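Local coordinates for gamma-glutamyl-gamma-aminobutyrate hydrolase PuuD (Escherichia coli, PDB 6VTV), which hydrolyses the gamma-glutamyl linkage of gamma-glutamyl-gamma-aminobutyrate to release glutamate and 4-aminobutanoate, the last step of this route of putrescine breakdown, at residues Arg134-Gln139 / Leu143-Asp148; Pro12-Val17 / Thr246-His251; Gly169-Leu174 / Val209-Val214; Gln32-Asn37 / Pro227-Ser232. One frame throughout, in Å; residues are numbered along the deposited sequence.

Contact 1. Residues Arg134-Gln139 / Leu143-Asp148. With MN (manganese (II) ion), chain D.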
loop_
_atom_site.group_PDB
_atom_site.type_symbol
_atom_site.label_atom_id
_atom_site.label_comp_id
_atom_site.label_asym_id
_atom_site.label_seq_id
_atom_site.Cartn_x
_atom_site.Cartn_y
_atom_site.Cartn_z
ATOM N N ARG B 134 -15.904 19.389 14.933
ATOM C CA ARG B 134 -14.729 19.799 14.174
ATOM C C ARG B 134 -13.618 20.346 15.058
ATOM O O ARG B 134 -12.452 20.329 14.647
ATOM C CB ARG B 134 -15.121 20.834 13.117
ATOM C CG ARG B 134 -15.930 20.237 11.977
ATOM C CD ARG B 134 -16.759 21.279 11.247
ATOM N NE ARG B 134 -15.949 22.109 10.362
ATOM C CZ ARG B 134 -16.450 22.891 9.411
ATOM N NH1 ARG B 134 -17.761 22.946 9.221
ATOM N NH2 ARG B 134 -15.643 23.616 8.649
ATOM N N LYS B 135 -13.947 20.823 16.260
ATOM C CA LYS B 135 -12.965 21.371 17.202
ATOM C C LYS B 135 -13.393 20.950 18.608
ATOM O O LYS B 135 -14.179 21.644 19.259
ATOM C CB LYS B 135 -12.856 22.887 17.084
ATOM C CG LYS B 135 -12.350 23.385 15.739
ATOM C CD LYS B 135 -10.861 23.134 15.577
ATOM C CE LYS B 135 -10.038 24.133 16.371
ATOM N NZ LYS B 135 -8.580 23.841 16.270
ATOM N N LEU B 136 -12.875 19.807 19.067
ATOM C CA LEU B 136 -13.154 19.368 20.430
ATOM C C LEU B 136 -12.644 20.372 21.454
ATOM O O LEU B 136 -13.243 20.528 22.525
ATOM C CB LEU B 136 -12.528 17.997 20.684
ATOM C CG LEU B 136 -13.096 16.809 19.903
ATOM C CD1 LEU B 136 -12.243 15.569 20.120
ATOM C CD2 LEU B 136 -14.541 16.539 20.288
ATOM N N CYS B 137 -11.546 21.065 21.144
ATOM C CA CYS B 137 -10.989 22.036 22.076
ATOM C C CYS B 137 -11.899 23.234 22.297
ATOM O O CYS B 137 -11.693 23.974 23.263
ATOM C CB CYS B 137 -9.619 22.509 21.581
ATOM S SG CYS B 137 -9.659 23.361 19.989
ATOM N N GLU B 138 -12.889 23.449 21.435
ATOM C CA GLU B 138 -13.823 24.557 21.579
ATOM C C GLU B 138 -15.063 24.188 22.384
ATOM O O GLU B 138 -15.923 25.048 22.603
ATOM C CB GLU B 138 -14.232 25.081 20.199
ATOM C CG GLU B 138 -13.101 25.786 19.466
ATOM C CD GLU B 138 -13.514 26.305 18.105
ATOM O OE1 GLU B 138 -14.653 26.021 17.674
ATOM O OE2 GLU B 138 -12.695 26.995 17.461
ATOM N N GLN B 139 -15.177 22.935 22.823
ATOM C CA GLN B 139 -16.264 22.523 23.697
ATOM C C GLN B 139 -15.755 22.514 25.130
ATOM O O GLN B 139 -14.910 21.672 25.470
ATOM C CB GLN B 139 -16.780 21.140 23.303
ATOM C CG GLN B 139 -16.806 20.886 21.802
ATOM C CD GLN B 139 -17.640 21.905 21.047
ATOM O OE1 GLN B 139 -18.723 22.289 21.488
ATOM N NE2 GLN B 139 -17.135 22.349 19.900
ATOM N N LEU B 143 -12.598 16.844 27.795
ATOM C CA LEU B 143 -11.182 16.730 28.098
ATOM C C LEU B 143 -10.348 17.146 26.887
ATOM O O LEU B 143 -10.860 17.357 25.784
ATOM C CB LEU B 143 -10.833 15.294 28.494
ATOM C CG LEU B 143 -11.692 14.631 29.571
ATOM C CD1 LEU B 143 -11.479 13.126 29.561
ATOM C CD2 LEU B 143 -11.376 15.207 30.940
ATOM N N GLU B 144 -9.041 17.258 27.100
ATOM C CA GLU B 144 -8.111 17.507 26.000
ATOM C C GLU B 144 -7.789 16.170 25.349
ATOM O O GLU B 144 -7.025 15.367 25.890
ATOM C CB GLU B 144 -6.853 18.209 26.495
ATOM C CG GLU B 144 -5.848 18.512 25.392
ATOM C CD GLU B 144 -6.469 19.263 24.228
ATOM O OE1 GLU B 144 -6.674 20.489 24.348
ATOM O OE2 GLU B 144 -6.757 18.624 23.194
ATOM N N HIS B 145 -8.380 15.921 24.183
ATOM C CA HIS B 145 -8.207 14.652 23.491
ATOM C C HIS B 145 -7.032 14.651 22.523
ATOM O O HIS B 145 -6.671 13.585 22.014
ATOM C CB HIS B 145 -9.495 14.286 22.744
ATOM C CG HIS B 145 -10.601 13.822 23.641
ATOM N ND1 HIS B 145 -10.747 12.506 24.024
ATOM C CD2 HIS B 145 -11.612 14.500 24.237
ATOM C CE1 HIS B 145 -11.799 12.392 24.814
ATOM N NE2 HIS B 145 -12.343 13.587 24.959
ATOM N N ARG B 146 -6.425 15.805 22.264
ATOM C CA ARG B 146 -5.289 15.876 21.359
ATOM C C ARG B 146 -3.996 15.526 22.080
ATOM O O ARG B 146 -3.862 15.712 23.293
ATOM C CB ARG B 146 -5.162 17.273 20.754
ATOM C CG ARG B 146 -6.310 17.674 19.859
ATOM C CD ARG B 146 -6.231 19.148 19.512
ATOM N NE ARG B 146 -6.269 19.983 20.708
ATOM C CZ ARG B 146 -6.220 21.310 20.694
ATOM N NH1 ARG B 146 -6.129 21.960 19.541
ATOM N NH2 ARG B 146 -6.260 21.988 21.833
ATOM N N GLU B 147 -3.035 15.018 21.315
ATOM C CA GLU B 147 -1.696 14.798 21.824
ATOM C C GLU B 147 -0.905 16.104 21.797
ATOM O O GLU B 147 -1.289 17.083 21.152
ATOM C CB GLU B 147 -0.983 13.723 21.003
ATOM C CG GLU B 147 -0.340 14.239 19.720
ATOM C CD GLU B 147 -1.340 14.485 18.598
ATOM O OE1 GLU B 147 -2.557 14.292 18.812
ATOM O OE2 GLU B 147 -0.904 14.877 17.495
ATOM N N ASP B 148 0.217 16.114 22.517
ATOM C CA ASP B 148 1.129 17.249 22.489
ATOM C C ASP B 148 2.124 17.035 21.356
ATOM O O ASP B 148 2.997 16.160 21.470
ATOM C CB ASP B 148 1.851 17.394 23.822
ATOM C CG ASP B 148 2.534 18.741 23.978
ATOM O OD1 ASP B 148 2.706 19.450 22.963
ATOM O OD2 ASP B 148 2.904 19.091 25.119
HETATM MN MN MN D . -9.810 10.590 23.198
HETATM O O HOH W 1 -11.338 19.610 24.297
HETATM O O HOH W 2 -9.021 8.592 22.387
#

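Contact 2. Residues Pro12-Val17 / Thr246-His251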
loop_
_atom_site.group_PDB
_atom_site.type_symbol
_atom_site.label_atom_id
_atom_site.label_comp_id
_atom_site.label_asym_id
_atom_site.label_seq_id
_atom_site.Cartn_x
_atom_site.Cartn_y
_atom_site.Cartn_z
ATOM N N PRO B 12 -6.495 -14.374 6.976
ATOM C CA PRO B 12 -7.499 -13.674 6.167
ATOM C C PRO B 12 -6.915 -12.450 5.477
ATOM O O PRO B 12 -6.037 -11.766 6.009
ATOM C CB PRO B 12 -8.568 -13.275 7.194
ATOM C CG PRO B 12 -8.362 -14.201 8.349
ATOM C CD PRO B 12 -6.889 -14.474 8.391
ATOM N N VAL B 13 -7.416 -12.179 4.276
ATOM C CA VAL B 13 -6.979 -11.021 3.502
ATOM C C VAL B 13 -7.647 -9.776 4.071
ATOM O O VAL B 13 -8.878 -9.680 4.105
ATOM C CB VAL B 13 -7.308 -11.189 2.012
ATOM C CG1 VAL B 13 -6.822 -9.980 1.226
ATOM C CG2 VAL B 13 -6.695 -12.470 1.471
ATOM N N ILE B 14 -6.837 -8.817 4.510
ATOM C CA ILE B 14 -7.325 -7.579 5.106
ATOM C C ILE B 14 -6.994 -6.431 4.166
ATOM O O ILE B 14 -5.817 -6.150 3.906
ATOM C CB ILE B 14 -6.716 -7.345 6.497
ATOM C CG1 ILE B 14 -6.860 -8.597 7.367
ATOM C CG2 ILE B 14 -7.373 -6.154 7.166
ATOM C CD1 ILE B 14 -8.293 -9.043 7.571
ATOM N N GLY B 15 -8.028 -5.768 3.652
ATOM C CA GLY B 15 -7.831 -4.577 2.852
ATOM C C GLY B 15 -7.638 -3.353 3.723
ATOM O O GLY B 15 -8.485 -3.049 4.566
ATOM N N VAL B 16 -6.530 -2.640 3.535
ATOM C CA VAL B 16 -6.167 -1.505 4.374
ATOM C C VAL B 16 -6.231 -0.240 3.531
ATOM O O VAL B 16 -5.489 -0.098 2.550
ATOM C CB VAL B 16 -4.774 -1.684 4.996
ATOM C CG1 VAL B 16 -4.567 -0.672 6.103
ATOM C CG2 VAL B 16 -4.608 -3.097 5.527
ATOM N N VAL B 17 -7.112 0.683 3.920
ATOM C CA VAL B 17 -7.259 1.941 3.200
ATOM C C VAL B 17 -6.040 2.816 3.452
ATOM O O VAL B 17 -5.621 3.017 4.599
ATOM C CB VAL B 17 -8.557 2.649 3.620
ATOM C CG1 VAL B 17 -8.571 4.086 3.115
ATOM C CG2 VAL B 17 -9.765 1.887 3.093
ATOM N N THR B 246 -10.583 -12.894 14.192
ATOM C CA THR B 246 -11.528 -13.981 14.435
ATOM C C THR B 246 -12.829 -13.756 13.673
ATOM O O THR B 246 -13.429 -14.705 13.154
ATOM C CB THR B 246 -11.806 -14.110 15.932
ATOM O OG1 THR B 246 -10.589 -14.411 16.627
ATOM C CG2 THR B 246 -12.825 -15.215 16.202
ATOM N N ALA B 247 -13.278 -12.502 13.598
ATOM C CA ALA B 247 -14.482 -12.186 12.837
ATOM C C ALA B 247 -14.274 -12.434 11.350
ATOM O O ALA B 247 -15.173 -12.935 10.664
ATOM C CB ALA B 247 -14.890 -10.736 13.085
ATOM N N CYS B 248 -13.093 -12.087 10.832
ATOM C CA CYS B 248 -12.795 -12.359 9.430
ATOM C C CYS B 248 -12.744 -13.857 9.161
ATOM O O CYS B 248 -13.215 -14.321 8.116
ATOM C CB CYS B 248 -11.482 -11.685 9.036
ATOM S SG CYS B 248 -11.458 -9.905 9.353
ATOM N N GLN B 249 -12.177 -14.629 10.093
ATOM C CA GLN B 249 -12.237 -16.082 9.981
ATOM C C GLN B 249 -13.678 -16.569 9.957
ATOM O O GLN B 249 -14.037 -17.441 9.157
ATOM C CB GLN B 249 -11.484 -16.734 11.138
ATOM C CG GLN B 249 -9.979 -16.608 11.058
ATOM C CD GLN B 249 -9.293 -17.161 12.289
ATOM O OE1 GLN B 249 -9.351 -16.569 13.367
ATOM N NE2 GLN B 249 -8.643 -18.309 12.135
ATOM N N HIS B 250 -14.519 -16.016 10.834
ATOM C CA HIS B 250 -15.934 -16.368 10.828
ATOM C C HIS B 250 -16.594 -15.943 9.522
ATOM O O HIS B 250 -17.444 -16.662 8.985
ATOM C CB HIS B 250 -16.633 -15.726 12.025
ATOM C CG HIS B 250 -17.993 -16.286 12.305
ATOM N ND1 HIS B 250 -18.213 -17.627 12.531
ATOM C CD2 HIS B 250 -19.202 -15.685 12.404
ATOM C CE1 HIS B 250 -19.500 -17.829 12.753
ATOM N NE2 HIS B 250 -20.122 -16.666 12.682
ATOM N N HIS B 251 -16.206 -14.781 8.992
ATOM C CA HIS B 251 -16.740 -14.335 7.709
ATOM C C HIS B 251 -16.359 -15.297 6.592
ATOM O O HIS B 251 -17.160 -15.557 5.686
ATOM C CB HIS B 251 -16.244 -12.924 7.397
ATOM C CG HIS B 251 -16.598 -12.448 6.023
ATOM N ND1 HIS B 251 -17.896 -12.394 5.565
ATOM C CD2 HIS B 251 -15.822 -12.005 5.006
ATOM C CE1 HIS B 251 -17.906 -11.937 4.325
ATOM N NE2 HIS B 251 -16.659 -11.693 3.963
#

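Contact 3. Residues Gly169-Leu174 / Val209-Val214. With MN (manganese (II) ion), chain D.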
loop_
_atom_site.group_PDB
_atom_site.type_symbol
_atom_site.label_atom_id
_atom_site.label_comp_id
_atom_site.label_asym_id
_atom_site.label_seq_id
_atom_site.Cartn_x
_atom_site.Cartn_y
_atom_site.Cartn_z
ATOM N N GLY B 169 -22.652 -4.721 23.800
ATOM C CA GLY B 169 -22.118 -4.632 22.455
ATOM C C GLY B 169 -20.910 -5.512 22.204
ATOM O O GLY B 169 -20.681 -6.488 22.925
ATOM N N LEU B 170 -20.128 -5.168 21.178
ATOM C CA LEU B 170 -18.964 -5.974 20.820
ATOM C C LEU B 170 -17.897 -5.928 21.905
ATOM O O LEU B 170 -17.302 -6.960 22.240
ATOM C CB LEU B 170 -18.383 -5.497 19.488
ATOM C CG LEU B 170 -19.085 -5.950 18.209
ATOM C CD1 LEU B 170 -18.376 -5.378 16.991
ATOM C CD2 LEU B 170 -19.142 -7.466 18.137
ATOM N N LEU B 171 -17.632 -4.741 22.457
ATOM C CA LEU B 171 -16.571 -4.607 23.451
ATOM C C LEU B 171 -16.869 -5.431 24.696
ATOM O O LEU B 171 -15.955 -5.993 25.311
ATOM C CB LEU B 171 -16.374 -3.136 23.816
ATOM C CG LEU B 171 -15.760 -2.244 22.736
ATOM C CD1 LEU B 171 -15.456 -0.864 23.298
ATOM C CD2 LEU B 171 -14.506 -2.883 22.161
ATOM N N SER B 172 -18.143 -5.515 25.084
ATOM C CA SER B 172 -18.506 -6.317 26.248
ATOM C C SER B 172 -18.249 -7.798 25.996
ATOM O O SER B 172 -17.803 -8.519 26.896
ATOM C CB SER B 172 -19.970 -6.082 26.613
ATOM O OG SER B 172 -20.135 -4.830 27.250
ATOM N N ALA B 173 -18.523 -8.267 24.778
ATOM C CA ALA B 173 -18.260 -9.665 24.455
ATOM C C ALA B 173 -16.763 -9.939 24.370
ATOM O O ALA B 173 -16.299 -11.015 24.766
ATOM C CB ALA B 173 -18.953 -10.041 23.145
ATOM N N LEU B 174 -15.992 -8.975 23.863
ATOM C CA LEU B 174 -14.552 -9.166 23.726
ATOM C C LEU B 174 -13.816 -8.970 25.044
ATOM O O LEU B 174 -12.745 -9.554 25.241
ATOM C CB LEU B 174 -13.993 -8.208 22.673
ATOM C CG LEU B 174 -14.398 -8.466 21.222
ATOM C CD1 LEU B 174 -14.128 -7.234 20.377
ATOM C CD2 LEU B 174 -13.664 -9.674 20.663
ATOM N N VAL B 209 -18.157 10.044 22.714
ATOM C CA VAL B 209 -18.168 8.681 22.202
ATOM C C VAL B 209 -16.777 8.338 21.684
ATOM O O VAL B 209 -16.238 9.022 20.805
ATOM C CB VAL B 209 -19.229 8.516 21.106
ATOM C CG1 VAL B 209 -19.108 7.150 20.464
ATOM C CG2 VAL B 209 -20.622 8.716 21.686
ATOM N N GLU B 210 -16.185 7.279 22.234
ATOM C CA GLU B 210 -14.847 6.847 21.852
ATOM C C GLU B 210 -14.838 5.522 21.102
ATOM O O GLU B 210 -13.774 5.099 20.639
ATOM C CB GLU B 210 -13.949 6.746 23.093
ATOM C CG GLU B 210 -13.471 8.088 23.629
ATOM C CD GLU B 210 -12.098 8.473 23.108
ATOM O OE1 GLU B 210 -11.319 7.563 22.755
ATOM O OE2 GLU B 210 -11.798 9.683 23.049
ATOM N N ALA B 211 -15.986 4.861 20.967
ATOM C CA ALA B 211 -16.064 3.598 20.247
ATOM C C ALA B 211 -17.509 3.349 19.835
ATOM O O ALA B 211 -18.432 3.620 20.606
ATOM C CB ALA B 211 -15.543 2.435 21.100
ATOM N N VAL B 212 -17.693 2.834 18.618
ATOM C CA VAL B 212 -19.013 2.543 18.067
ATOM C C VAL B 212 -18.967 1.189 17.371
ATOM O O VAL B 212 -17.900 0.636 17.101
ATOM C CB VAL B 212 -19.494 3.626 17.076
ATOM C CG1 VAL B 212 -19.767 4.930 17.795
ATOM C CG2 VAL B 212 -18.471 3.823 15.964
ATOM N N SER B 213 -20.152 0.659 17.074
ATOM C CA SER B 213 -20.266 -0.553 16.279
ATOM C C SER B 213 -21.592 -0.527 15.535
ATOM O O SER B 213 -22.575 0.048 16.008
ATOM C CB SER B 213 -20.154 -1.821 17.136
ATOM O OG SER B 213 -21.371 -2.109 17.799
ATOM N N VAL B 214 -21.606 -1.147 14.360
ATOM C CA VAL B 214 -22.799 -1.162 13.519
ATOM C C VAL B 214 -23.743 -2.248 14.018
ATOM O O VAL B 214 -23.361 -3.418 14.127
ATOM C CB VAL B 214 -22.438 -1.381 12.043
ATOM C CG1 VAL B 214 -23.694 -1.601 11.216
ATOM C CG2 VAL B 214 -21.652 -0.195 11.511
HETATM MN MN MN D . -9.810 10.590 23.198
HETATM O O HOH W 2 -9.021 8.592 22.387
#

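Contact 4. Residues Gln32-Asn37 / Pro227-Ser232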
loop_
_atom_site.group_PDB
_atom_site.type_symbol
_atom_site.label_atom_id
_atom_site.label_comp_id
_atom_site.label_asym_id
_atom_site.label_seq_id
_atom_site.Cartn_x
_atom_site.Cartn_y
_atom_site.Cartn_z
ATOM N N GLN B 32 1.128 3.726 7.350
ATOM C CA GLN B 32 2.092 3.620 8.436
ATOM C C GLN B 32 2.295 2.163 8.833
ATOM O O GLN B 32 1.347 1.373 8.875
ATOM C CB GLN B 32 1.626 4.442 9.638
ATOM C CG GLN B 32 1.821 5.941 9.470
ATOM C CD GLN B 32 1.472 6.715 10.723
ATOM O OE1 GLN B 32 0.744 6.225 11.584
ATOM N NE2 GLN B 32 1.989 7.935 10.832
ATOM N N GLU B 33 3.550 1.810 9.123
ATOM C CA GLU B 33 3.887 0.416 9.395
ATOM C C GLU B 33 3.239 -0.092 10.679
ATOM O O GLU B 33 2.947 -1.288 10.784
ATOM C CB GLU B 33 5.406 0.244 9.464
ATOM C CG GLU B 33 6.095 0.311 8.110
ATOM C CD GLU B 33 7.518 -0.214 8.143
ATOM O OE1 GLU B 33 7.985 -0.617 9.230
ATOM O OE2 GLU B 33 8.171 -0.221 7.078
ATOM N N LYS B 34 3.006 0.785 11.660
ATOM C CA LYS B 34 2.442 0.313 12.921
ATOM C C LYS B 34 1.024 -0.217 12.743
ATOM O O LYS B 34 0.612 -1.127 13.470
ATOM C CB LYS B 34 2.478 1.418 13.979
ATOM C CG LYS B 34 1.796 2.725 13.606
ATOM C CD LYS B 34 1.788 3.654 14.818
ATOM C CE LYS B 34 1.501 5.101 14.445
ATOM N NZ LYS B 34 0.060 5.344 14.149
ATOM N N TYR B 35 0.267 0.320 11.783
ATOM C CA TYR B 35 -1.024 -0.280 11.461
ATOM C C TYR B 35 -0.843 -1.661 10.846
ATOM O O TYR B 35 -1.646 -2.569 11.088
ATOM C CB TYR B 35 -1.811 0.631 10.521
ATOM C CG TYR B 35 -2.215 1.943 11.152
ATOM C CD1 TYR B 35 -3.264 2.004 12.060
ATOM C CD2 TYR B 35 -1.537 3.116 10.853
ATOM C CE1 TYR B 35 -3.635 3.201 12.642
ATOM C CE2 TYR B 35 -1.897 4.316 11.432
ATOM C CZ TYR B 35 -2.945 4.353 12.328
ATOM O OH TYR B 35 -3.306 5.547 12.906
ATOM N N LEU B 36 0.223 -1.838 10.061
ATOM C CA LEU B 36 0.490 -3.127 9.434
ATOM C C LEU B 36 0.972 -4.150 10.451
ATOM O O LEU B 36 0.546 -5.311 10.421
ATOM C CB LEU B 36 1.525 -2.958 8.323
ATOM C CG LEU B 36 0.998 -2.300 7.053
ATOM C CD1 LEU B 36 2.145 -1.796 6.197
ATOM C CD2 LEU B 36 0.141 -3.287 6.289
ATOM N N ASN B 37 1.868 -3.740 11.354
ATOM C CA ASN B 37 2.430 -4.670 12.328
ATOM C C ASN B 37 1.345 -5.272 13.213
ATOM O O ASN B 37 1.420 -6.450 13.584
ATOM C CB ASN B 37 3.481 -3.960 13.183
ATOM C CG ASN B 37 4.609 -3.373 12.357
ATOM O OD1 ASN B 37 4.963 -3.900 11.303
ATOM N ND2 ASN B 37 5.179 -2.273 12.835
ATOM N N PRO B 227 -5.139 1.660 19.042
ATOM C CA PRO B 227 -4.684 0.356 19.545
ATOM C C PRO B 227 -3.548 -0.248 18.735
ATOM O O PRO B 227 -2.942 -1.226 19.189
ATOM C CB PRO B 227 -5.946 -0.508 19.463
ATOM C CG PRO B 227 -6.721 0.085 18.328
ATOM C CD PRO B 227 -6.422 1.565 18.323
ATOM N N GLU B 228 -3.237 0.300 17.558
ATOM C CA GLU B 228 -2.136 -0.229 16.762
ATOM C C GLU B 228 -0.777 0.064 17.382
ATOM O O GLU B 228 0.210 -0.583 17.017
ATOM C CB GLU B 228 -2.191 0.345 15.343
ATOM C CG GLU B 228 -1.510 1.698 15.194
ATOM C CD GLU B 228 -2.388 2.854 15.637
ATOM O OE1 GLU B 228 -3.518 2.605 16.105
ATOM O OE2 GLU B 228 -1.947 4.017 15.513
ATOM N N TRP B 229 -0.705 1.016 18.312
ATOM C CA TRP B 229 0.561 1.426 18.912
ATOM C C TRP B 229 1.114 0.299 19.774
ATOM O O TRP B 229 0.575 0.013 20.849
ATOM C CB TRP B 229 0.356 2.692 19.738
ATOM C CG TRP B 229 1.587 3.141 20.455
ATOM C CD1 TRP B 229 1.825 3.067 21.797
ATOM C CD2 TRP B 229 2.750 3.742 19.873
ATOM N NE1 TRP B 229 3.066 3.580 22.086
ATOM C CE2 TRP B 229 3.653 4.003 20.923
ATOM C CE3 TRP B 229 3.114 4.085 18.568
ATOM C CZ2 TRP B 229 4.898 4.590 20.707
ATOM C CZ3 TRP B 229 4.349 4.667 18.355
ATOM C CH2 TRP B 229 5.227 4.914 19.419
ATOM N N ASN B 230 2.194 -0.330 19.311
ATOM C CA ASN B 230 2.841 -1.442 20.012
ATOM C C ASN B 230 1.809 -2.463 20.479
ATOM O O ASN B 230 1.791 -2.888 21.637
ATOM C CB ASN B 230 3.681 -0.936 21.184
ATOM C CG ASN B 230 4.849 -0.077 20.738
ATOM O OD1 ASN B 230 4.976 1.079 21.140
ATOM N ND2 ASN B 230 5.710 -0.642 19.900
ATOM N N SER B 231 0.937 -2.860 19.545
ATOM C CA SER B 231 -0.244 -3.646 19.892
ATOM C C SER B 231 0.113 -4.934 20.623
ATOM O O SER B 231 -0.648 -5.387 21.485
ATOM C CB SER B 231 -1.046 -3.968 18.633
ATOM O OG SER B 231 -0.265 -4.720 17.720
ATOM N N SER B 232 1.256 -5.539 20.294
ATOM C CA SER B 232 1.646 -6.786 20.940
ATOM C C SER B 232 1.935 -6.602 22.423
ATOM O O SER B 232 1.848 -7.572 23.184
ATOM C CB SER B 232 2.870 -7.381 20.241
ATOM O OG SER B 232 3.951 -6.463 20.233
#

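Contact 1. Residues Arg134-Gln139 / Leu143-Asp148
Cys137 lies over one face of the Arg146 guanidinium group, its CB 3.4 Å from Arg146 NH2 and set toward the rim of the flat group. Cys137 SG, placed between the backbone N and the carbonyl carbon (chi1 62°), meets the same group at NH1. This van der Waals contact is the exposed half of the pairing. The buried half is made by Leu136, whose CD1 comes within 4.0 Å of His145 CB.

Ionic bonds fix the arginine within its own segment. Arg146 grips Glu144 side-on: NE reaches OE2 at 2.9 Å and NH2 reaches OE1 at 3.0 Å, both nearly straight and in the guanidinium plane, although they meet the carboxylate some 33-34° out of its own plane. The backbone N of Arg146 adds a bond to the anti lone pair of Glu144 OE2, which thus accepts twice. The guanidinium is thereby held flat against Cys137.

No hydrogen bond crosses the contact directly; one water donates to Leu143 O at 2.7 Å and reaches Leu136 O only weakly. Within 134-139, Gln139 NE2 donates to Lys135 O at 3.1 Å, an oxygen that also accepts from Glu138 N.

Metal coordination involves His145, whose ND1 binds manganese at 2.3 Å; His161, Ser185, His187, Glu210 and a water complete the site. Asp206 accepts a hydrogen bond from His145 NE2, a second-shell partner that should fix the ring's rotation.

Both segments belong to the long loop between strand 132-133 and helix 153-156; backbone hydrogen bonds from Leu136 to Gly188 and from His145 to His187 tie it to the loop supplying Ser185 and His187.

Contact 2. Residues Pro12-Val17 / Thr246-His251
Pro12 and Cys248 form the close part of this contact, with Pro12 CB 3.8 Å from Cys248 CB where the first strand of the core begins. Beside them the end of Ile14 reaches the helix: its CD1 lies 3.7 Å from Cys248 SG. The sulfur stands anti to its own carbonyl carbon (chi1 -56°), a setting that turns it along the strand toward Ile14 while CB stays against the proline ring. Cys248 therefore meets two residues with two different atoms, and all three are buried. The packing is wholly apolar, without a hydrogen bond across it.

Toward the rim the fit is looser. Gln249 is partly exposed, and its CG passes obliquely across Pro12 CG at 4.0 Å; Met9 also touches its side chain. Beyond Ile14 the strand runs away from this part of the helix.

Earlier in helix 235-254, Phe244 and Ile245 also touch Ile14; just after the segment, Ile252 touches Pro12. Strand 13-23 runs parallel to both 45-49 and 68-71. A C-terminal helix packed in this way on the parallel part of a mixed central sheet belongs to the alpha/beta core of the class I glutamine amidotransferase fold.

Contact 3. Residues Gly169-Leu174 / Val209-Val214
Leu170 and Leu171, consecutive residues at the start of helix 170-174, each place one methyl group on strand 209-214. Leu170 CD1 rests 4.0 Å from Ser213 CB, and Leu171 CD1 lies 4.0 Å from Ala211 CB. Both leucines carry CG anti to the carbonyl carbon (chi1 -79° and -70°) and continue extended through chi2, which sends CD1 outward to the strand. The small residues Ala211 and Ser213 offer only their CB atoms here, so the helix sits on the strand through thin, wholly apolar touches.

The stronger hydrogen bond of Ser213 OG is to Glu201. The same carboxylate takes the N-H groups of Leu170 and Leu171 at the helix start, thereby linking helix and strand through the neighbouring strand 198-203.

Glu210 takes no part in the leucine packing. Its chain bends at chi2 (-95°), bringing OE2 to 2.2 Å from the manganese, while OE1 accepts a 2.5 Å bond from the metal-bound water. Glu210 and Ala211 form a classic beta bulge opposite Ala202. The chemistry is thus divided along one strand: methyl packing and the Glu201 carboxylate join helix to strand, whereas the bulged end supplies an anionic metal ligand whose second oxygen may orient and polarise the bound water.

Contact 4. Residues Gln32-Asn37 / Pro227-Ser232
Glu228 lies across the Tyr35 ring and bonds to Lys34, two residues of the first turn of helix 33-42. Its CG sits over the ring face, 3.9 Å from the Tyr35 centroid, as a CH-pi contact. The carboxylate follows the ring nearly parallel, the planes 18° apart, and Glu228 CD approaches Tyr35 CE1 to 3.3 Å. A bend at chi2 (-82°) lays the acid group along the ring. Lys34 NZ completes this first shell with a salt bridge of 2.8 Å to Glu228 OE2, using the anti lone pair, while the lysine's CG and CD pack on Glu228 CG.

Next outward come the groups that place the lysine. OE1 of Gln32, the N-cap residue, accepts a second bond from Lys34 NZ at 2.8 Å, and Tyr157 OH is a third partner. Lys34 CD also touches Trp229 CE3 at 4.0 Å, meeting the indole at its edge; that indole stacks on Tyr157. Pro72 and Ile117 also touch Tyr35, whose backbone O is hydrogen-bonded to Tyr70 OH.

Farther out, Gln32 joins an antiparallel ladder with a strand of the other subunit, so the helix start adjoins the dimer interface.

Glu228 OE2 also accepts from His226 ND1, as expected for the acid of a Cys-His-Glu triad with Cys118, the predicted nucleophile. The ring face and the lysine would thus hold this carboxylate in position for His226.

Contact 2 joins the chain's two ends: strand 13-23 is met by helix 235-254, and the other three contacts fall between those segments in sequence. Contact 4 spans almost as much chain, whereas contacts 1 and 3 are more local and follow one another within it. Contacts 1 and 3, with centres 22 Å apart, meet at the manganese, which binds His145 and Glu210 and shares one water with both. Contacts 2 and 3 reach the same sheet, their centres 18 Å apart. Contact 4 approaches contact 2 to about 5 Å between nearest atoms, and its Glu228 side chain lies about 12 Å from the metal, consistent with a manganese site distinct from, though near, the predicted catalytic residues.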